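3-dehydroshikimate dehydratase (Pseudomonas putida, PDB 5HMQ) catalyses the metal-dependent dehydration of 3-dehydroshikimate to protocatechuate, a common intermediate in the breakdown of quinate and shikimate. Local coordinates at residues I133-L138 / N152-A157. Residues are numbered along the deposited sequence; the frame is centred on the assembly and turned at random.
Sequences IGYEAL and NLVRQA. With MG (magnesium ion), chain K.
In the TIM barrel of the dehydratase domain, Tyr135 of the fifth strand meets Leu153 and Val154 of the helix that follows it, within the beta-alpha-beta unit formed by strand 132-136, helix 147-157 and strand 162-167. The contact is small, and the side-chain atoms that meet across it are all carbon. CE2 of Tyr135 lies 4.1 Å from CD1 of Leu153, the two side chains running at a slant to one another, whereas CG2 of Val154 sits at the ring's edge, near its plane, and approaches CB of Tyr135 to 4.2 Å. A chi1 of -170°, placing CG opposite the backbone N, directs the ring outward from the barrel, into the layer between the strands and the surrounding helices. Leucine suits this helix position because its side chain, one carbon longer than valine's, carries a methyl out to the far part of the ring; the short, beta-branched Val154 packs close to the strand and also touches Val164 of the next strand. Leu119 of helix 112-128 packs on both Tyr135 and Leu153, so the neighbouring helix completes the apolar layer. The phenol hydroxyl, buried with its ring, is hydrogen-bonded to OE2 of Glu69. On the helix, NE2 of Gln156 donates to OD1 of Asn152 one turn earlier (2.6 Å), coming from above the carbonyl plane, and Glu112 also receives a hydrogen bond from that amide nitrogen. Alternation along the strand turns the next side chain, Glu136, into the barrel, where its extended chain brings OE1 to 2.1 Å from the magnesium ion held in the catalytic metal site; Asp167, Gln193 and Glu241 bind the same metal, as do two waters. One short strand thus serves two chemistries: the tyrosine ring packs the barrel's outer side against helices 112-128 and 147-157, and the adjacent carboxylate supplies an anionic oxygen that probably helps balance the cation's charge.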
# COMPACT_ATOMS: atom_id res chain seq x y z
N ILE C 133 -30.50 -3.21 -21.76
CA ILE C 133 -29.16 -2.98 -22.29
C ILE C 133 -28.77 -1.53 -21.99
O ILE C 133 -29.51 -0.60 -22.34
CB ILE C 133 -29.08 -3.25 -23.80
CG1 ILE C 133 -29.49 -4.69 -24.12
CG2 ILE C 133 -27.68 -2.99 -24.31
CD1 ILE C 133 -28.57 -5.73 -23.56
N GLY C 134 -27.62 -1.35 -21.35
CA GLY C 134 -27.05 -0.03 -21.17
C GLY C 134 -25.80 0.14 -22.00
O GLY C 134 -24.82 -0.58 -21.81
N TYR C 135 -25.81 1.09 -22.94
CA TYR C 135 -24.75 1.25 -23.92
C TYR C 135 -23.78 2.33 -23.44
O TYR C 135 -24.19 3.47 -23.20
CB TYR C 135 -25.33 1.61 -25.28
CG TYR C 135 -24.35 1.59 -26.44
CD1 TYR C 135 -23.41 0.58 -26.55
CD2 TYR C 135 -24.40 2.56 -27.43
CE1 TYR C 135 -22.52 0.55 -27.62
CE2 TYR C 135 -23.52 2.54 -28.49
CZ TYR C 135 -22.58 1.53 -28.58
OH TYR C 135 -21.70 1.52 -29.64
N GLU C 136 -22.51 1.97 -23.29
CA GLU C 136 -21.46 2.86 -22.81
C GLU C 136 -20.40 3.03 -23.88
O GLU C 136 -19.95 2.05 -24.48
CB GLU C 136 -20.82 2.32 -21.53
CG GLU C 136 -19.64 3.16 -21.03
CD GLU C 136 -18.75 2.40 -20.07
OE1 GLU C 136 -18.52 2.89 -18.94
OE2 GLU C 136 -18.29 1.29 -20.43
N ALA C 137 -19.99 4.28 -24.12
CA ALA C 137 -18.91 4.57 -25.04
C ALA C 137 -17.58 4.52 -24.29
O ALA C 137 -17.39 5.23 -23.30
CB ALA C 137 -19.09 5.95 -25.68
N LEU C 138 -16.67 3.67 -24.76
CA LEU C 138 -15.29 3.74 -24.31
C LEU C 138 -14.59 4.88 -25.03
O LEU C 138 -14.80 5.10 -26.23
CB LEU C 138 -14.57 2.42 -24.58
CG LEU C 138 -15.18 1.18 -23.92
CD1 LEU C 138 -14.42 -0.07 -24.33
CD2 LEU C 138 -15.20 1.33 -22.41
N ASN C 152 -27.17 9.26 -29.89
CA ASN C 152 -27.61 9.26 -31.28
C ASN C 152 -28.09 7.88 -31.70
O ASN C 152 -29.16 7.74 -32.31
CB ASN C 152 -26.47 9.72 -32.19
CG ASN C 152 -26.91 9.87 -33.64
OD1 ASN C 152 -28.09 9.75 -33.97
ND2 ASN C 152 -25.94 10.09 -34.53
N LEU C 153 -27.31 6.84 -31.38
CA LEU C 153 -27.69 5.49 -31.78
C LEU C 153 -28.84 4.96 -30.94
O LEU C 153 -29.75 4.31 -31.46
CB LEU C 153 -26.48 4.56 -31.69
CG LEU C 153 -25.28 4.92 -32.57
CD1 LEU C 153 -24.10 4.00 -32.30
CD2 LEU C 153 -25.67 4.89 -34.04
N VAL C 154 -28.82 5.23 -29.63
CA VAL C 154 -29.88 4.74 -28.75
C VAL C 154 -31.21 5.39 -29.12
O VAL C 154 -32.26 4.73 -29.13
CB VAL C 154 -29.51 4.99 -27.28
CG1 VAL C 154 -30.70 4.73 -26.37
CG2 VAL C 154 -28.34 4.11 -26.87
N ARG C 155 -31.19 6.69 -29.43
CA ARG C 155 -32.41 7.38 -29.82
C ARG C 155 -32.99 6.80 -31.10
O ARG C 155 -34.20 6.54 -31.19
CB ARG C 155 -32.13 8.88 -29.98
CG ARG C 155 -33.34 9.71 -30.33
CD ARG C 155 -32.94 11.16 -30.56
NE ARG C 155 -31.83 11.28 -31.51
CZ ARG C 155 -31.96 11.16 -32.82
NH1 ARG C 155 -33.14 10.92 -33.36
NH2 ARG C 155 -30.89 11.28 -33.61
N GLN C 156 -32.15 6.58 -32.11
CA GLN C 156 -32.63 6.03 -33.37
C GLN C 156 -33.13 4.60 -33.21
O GLN C 156 -34.11 4.20 -33.86
CB GLN C 156 -31.53 6.09 -34.43
CG GLN C 156 -31.10 7.49 -34.81
CD GLN C 156 -30.11 7.50 -35.96
OE1 GLN C 156 -30.37 6.92 -37.02
NE2 GLN C 156 -28.96 8.14 -35.75
N ALA C 157 -32.48 3.80 -32.36
CA ALA C 157 -32.93 2.43 -32.16
C ALA C 157 -34.31 2.39 -31.51
O ALA C 157 -35.13 1.53 -31.85
CB ALA C 157 -31.91 1.66 -31.31
MG MG K . -17.32 2.56 -17.30
O HOH W 1 -17.87 0.61 -17.48
O HOH W 2 -15.69 2.08 -18.32